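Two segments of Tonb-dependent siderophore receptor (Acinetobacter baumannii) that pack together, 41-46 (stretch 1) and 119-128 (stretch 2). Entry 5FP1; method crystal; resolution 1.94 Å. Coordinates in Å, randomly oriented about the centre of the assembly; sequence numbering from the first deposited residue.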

ATOM      1  N   PRO A  41       6.849 -16.848 -13.858  1.00 18.34           N
ATOM      2  CA  PRO A  41       5.505 -17.418 -13.862  1.00 23.21           C
ATOM      3  C   PRO A  41       4.633 -16.871 -12.715  1.00 19.50           C
ATOM      4  O   PRO A  41       4.124 -17.623 -11.879  1.00 20.89           O
ATOM      5  CB  PRO A  41       5.773 -18.916 -13.719  1.00 21.61           C
ATOM      6  CG  PRO A  41       7.027 -18.963 -12.881  1.00 23.91           C
ATOM      7  CD  PRO A  41       7.840 -17.786 -13.299  1.00 22.62           C
ATOM      8  N   LYS A  42       4.477 -15.553 -12.703  1.00 22.30           N
ATOM      9  CA  LYS A  42       3.787 -14.847 -11.633  1.00 22.51           C
ATOM     10  C   LYS A  42       3.418 -13.492 -12.171  1.00 22.75           C
ATOM     11  O   LYS A  42       4.131 -12.944 -13.007  1.00 22.16           O
ATOM     12  CB  LYS A  42       4.724 -14.699 -10.434  1.00 26.40           C
ATOM     13  CG  LYS A  42       4.022 -14.440  -9.106  1.00 27.41           C
ATOM     14  CD  LYS A  42       4.993 -14.572  -7.943  1.00 29.07           C
ATOM     15  CE  LYS A  42       4.238 -14.661  -6.632  1.00 31.39           C
ATOM     16  NZ  LYS A  42       3.681 -16.028  -6.417  1.00 29.98           N
ATOM     17  N   SER A  43       2.299 -12.942 -11.713  1.00 20.42           N
ATOM     18  CA  SER A  43       1.906 -11.597 -12.134  1.00 18.12           C
ATOM     19  C   SER A  43       2.633 -10.545 -11.333  1.00 22.01           C
ATOM     20  O   SER A  43       2.589 -10.536 -10.096  1.00 20.62           O
ATOM     21  CB  SER A  43       0.418 -11.413 -11.981  1.00 20.18           C
ATOM     22  OG  SER A  43      -0.291 -12.350 -12.781  1.00 22.17           O
ATOM     23  N   VAL A  44       3.291  -9.649 -12.044  1.00 18.23           N
ATOM     24  CA  VAL A  44       4.007  -8.520 -11.424  1.00 21.04           C
ATOM     25  C   VAL A  44       3.751  -7.300 -12.291  1.00 24.62           C
ATOM     26  O   VAL A  44       3.879  -7.379 -13.529  1.00 24.75           O
ATOM     27  CB  VAL A  44       5.520  -8.760 -11.388  1.00 20.55           C
ATOM     28  CG1 VAL A  44       6.247  -7.602 -10.691  1.00 25.70           C
ATOM     29  CG2 VAL A  44       5.868 -10.064 -10.724  1.00 26.06           C
ATOM     30  N   SER A  45       3.276  -6.215 -11.673  1.00 21.60           N
ATOM     31  CA  SER A  45       3.119  -4.929 -12.359  1.00 25.06           C
ATOM     32  C   SER A  45       4.145  -3.952 -11.795  1.00 27.12           C
ATOM     33  O   SER A  45       4.322  -3.849 -10.575  1.00 24.48           O
ATOM     34  CB  SER A  45       1.744  -4.326 -12.127  1.00 24.41           C
ATOM     35  OG  SER A  45       0.727  -5.069 -12.785  1.00 35.81           O
ATOM     36  N   VAL A  46       4.762  -3.178 -12.665  1.00 20.79           N
ATOM     37  CA  VAL A  46       5.699  -2.144 -12.211  1.00 21.90           C
ATOM     38  C   VAL A  46       5.166  -0.767 -12.552  1.00 21.31           C
ATOM     39  O   VAL A  46       4.848  -0.470 -13.704  1.00 20.62           O
ATOM     40  CB  VAL A  46       7.094  -2.353 -12.802  1.00 21.07           C
ATOM     41  CG1 VAL A  46       8.054  -1.267 -12.310  1.00 22.52           C
ATOM     42  CG2 VAL A  46       7.620  -3.725 -12.422  1.00 21.65           C
ATOM     43  N   VAL A 119       4.446  -4.227  -7.864  1.00 16.93           N
ATOM     44  CA  VAL A 119       3.297  -4.901  -7.255  1.00 16.45           C
ATOM     45  C   VAL A 119       3.273  -6.374  -7.654  1.00 19.88           C
ATOM     46  O   VAL A 119       3.017  -6.716  -8.826  1.00 19.58           O
ATOM     47  CB  VAL A 119       1.995  -4.239  -7.673  1.00 19.53           C
ATOM     48  CG1 VAL A 119       0.814  -4.844  -6.937  1.00 21.99           C
ATOM     49  CG2 VAL A 119       2.049  -2.725  -7.415  1.00 23.32           C
ATOM     50  N   THR A 120       3.516  -7.242  -6.684  1.00 17.41           N
ATOM     51  CA  THR A 120       3.400  -8.663  -6.894  1.00 19.46           C
ATOM     52  C   THR A 120       1.950  -8.993  -6.676  1.00 20.07           C
ATOM     53  O   THR A 120       1.361  -8.619  -5.650  1.00 18.58           O
ATOM     54  CB  THR A 120       4.297  -9.456  -5.931  1.00 20.63           C
ATOM     55  OG1 THR A 120       5.663  -9.150  -6.224  1.00 19.07           O
ATOM     56  CG2 THR A 120       4.076 -10.942  -6.088  1.00 23.83           C
ATOM     57  N   LYS A 121       1.347  -9.691  -7.631  1.00 17.91           N
ATOM     58  CA  LYS A 121      -0.037 -10.107  -7.487  1.00 17.98           C
ATOM     59  C   LYS A 121      -0.099 -11.627  -7.412  1.00 23.16           C
ATOM     60  O   LYS A 121       0.498 -12.330  -8.242  1.00 22.54           O
ATOM     61  CB  LYS A 121      -0.883  -9.560  -8.652  1.00 24.21           C
ATOM     62  CG  LYS A 121      -0.894  -8.044  -8.759  1.00 25.69           C
ATOM     63  CD  LYS A 121      -1.782  -7.584  -9.914  1.00 31.24           C
ATOM     64  CE  LYS A 121      -1.182  -6.421 -10.680  1.00 37.83           C
ATOM     65  NZ  LYS A 121      -1.915  -6.119 -11.956  1.00 44.09           N
ATOM     66  N   GLY A 122      -0.808 -12.132  -6.402  1.00 19.10           N
ATOM     67  CA  GLY A 122      -0.785 -13.541  -6.069  1.00 19.74           C
ATOM     68  C   GLY A 122       0.003 -13.850  -4.804  1.00 20.83           C
ATOM     69  O   GLY A 122       0.931 -13.130  -4.426  1.00 19.06           O
ATOM     70  N   SER A 123      -0.350 -14.959  -4.183  1.00 18.57           N
ATOM     71  CA  SER A 123       0.269 -15.434  -2.953  1.00 18.89           C
ATOM     72  C   SER A 123       1.764 -15.507  -3.081  1.00 18.55           C
ATOM     73  O   SER A 123       2.292 -16.036  -4.063  1.00 18.98           O
ATOM     74  CB  SER A 123      -0.311 -16.800  -2.596  1.00 16.57           C
ATOM     75  OG  SER A 123      -1.723 -16.703  -2.456  1.00 16.84           O
ATOM     76  N   ALA A 124       2.477 -14.939  -2.111  1.00 18.27           N
ATOM     77  CA  ALA A 124       3.922 -14.834  -2.264  1.00 18.50           C
ATOM     78  C   ALA A 124       4.774 -14.999  -1.024  1.00 15.52           C
ATOM     79  O   ALA A 124       5.831 -14.366  -0.915  1.00 18.09           O
ATOM     80  CB  ALA A 124       4.229 -13.499  -2.936  1.00 20.51           C
ATOM     81  N   SER A 125       4.371 -15.849  -0.092  1.00 18.27           N
ATOM     82  CA  SER A 125       5.152 -16.016   1.123  1.00 17.12           C
ATOM     83  C   SER A 125       6.538 -16.584   0.868  1.00 20.10           C
ATOM     84  O   SER A 125       7.437 -16.305   1.644  1.00 18.50           O
ATOM     85  CB  SER A 125       4.425 -16.854   2.188  1.00 17.23           C
ATOM     86  OG  SER A 125       3.283 -16.180   2.684  1.00 18.65           O
ATOM     87  N   ALA A 126       6.749 -17.366  -0.196  1.00 16.82           N
ATOM     88  CA  ALA A 126       8.095 -17.904  -0.419  1.00 16.72           C
ATOM     89  C   ALA A 126       9.097 -16.775  -0.679  1.00 18.09           C
ATOM     90  O   ALA A 126      10.308 -16.910  -0.429  1.00 19.43           O
ATOM     91  CB  ALA A 126       8.092 -18.919  -1.549  1.00 18.81           C
ATOM     92  N   MET A 127       8.595 -15.651  -1.201  1.00 18.19           N
ATOM     93  CA  MET A 127       9.427 -14.502  -1.488  1.00 19.25           C
ATOM     94  C   MET A 127       9.498 -13.537  -0.291  1.00 23.16           C
ATOM     95  O   MET A 127      10.493 -12.845  -0.113  1.00 27.07           O
ATOM     96  CB  MET A 127       8.897 -13.745  -2.711  1.00 20.91           C
ATOM     97  CG  MET A 127       8.942 -14.599  -3.957  1.00 23.40           C
ATOM     98  SD  MET A 127       8.593 -13.637  -5.426  1.00 25.74           S
ATOM     99  CE  MET A 127      10.121 -12.736  -5.591  1.00 26.52           C
ATOM    100  N   GLY A 128       8.450 -13.495   0.521  1.00 24.33           N
ATOM    101  CA  GLY A 128       8.343 -12.455   1.551  1.00 25.50           C
ATOM    102  C   GLY A 128       8.087 -12.893   2.980  1.00 26.39           C
ATOM    103  O   GLY A 128       8.143 -12.064   3.892  1.00 28.54           O
TER
HETATM  104  O   HOH W   1       0.743 -14.487  -9.669  1.00 19.29           O

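Two short segments, 41-46 and 119-128, bury 432 Å² between them, and three residues, Lys-42, Lys-121 and Ser-45, account for the largest shares. The frame is a pair of antiparallel strands whose directions differ by 159° and whose axes approach to 4.8 Å. Ser-45 and Val-119 pair at one end through two backbone hydrogen bonds, Ser-45 N to Val-119 O at 2.9 Å and Val-119 N to Ser-45 O at 2.7 Å, both close to straight. Two residues along, Lys-121 N donates to Ser-43 O at 2.9 Å, again nearly linear. The return link is made by water: Ser-43 N donates to water 1 at 3.0 Å, and the same water donates to Lys-121 O at 2.6 Å, so the strands are joined here through solvent where Ser-45 and Val-119 bond directly. Between these pairs, Val-44 lies across from Thr-120, and Val-44 CA comes within 3.3 Å of Val-119 O in a CA-H...O contact.

Ser-43, Ser-45, Val-119 and Lys-121 direct their side chains to one face of the sheet. There Lys-121 leaves its backbone with chi1 m and chi2 t, and its chain runs back along the sheet until NZ donates to Ser-45 OG at 3.0 Å. The long aliphatic portion thus covers the strand pair while the charged end finds a polar partner; serine suits the site because its short side chain places a hydroxyl within reach of that amine. Beside it, Ser-43 CB packs 4.0 Å from Lys-121 CB. Val-44 and Thr-120 point to the other face, where both are beta-branched, a shape well suited to extended backbone.

Lys-42 buries the most, 88 Å². Its CA-to-CB bond points sideways, but the first three chi angles are t and chi4 is p, so the extended chain carries its end to the turn after the second strand. NZ donates to Ser-123 O at 2.7 Å, giving the buried amine a carbonyl partner. The methylenes pack on nonpolar groups: Lys-42 CE lies 3.8 Å from Thr-120 CG2 and 3.9 Å from Ala-124 CB, and Lys-42 CD is 4.5 Å from Met-127 SD. The small methyl of Ala-124, at the helix N-cap position, gives the lysine a close nonpolar contact. Gly-122 makes the turn at phi/psi 106/155, where a CB would be jammed against the preceding carbonyl oxygen; glycine alone avoids that strain.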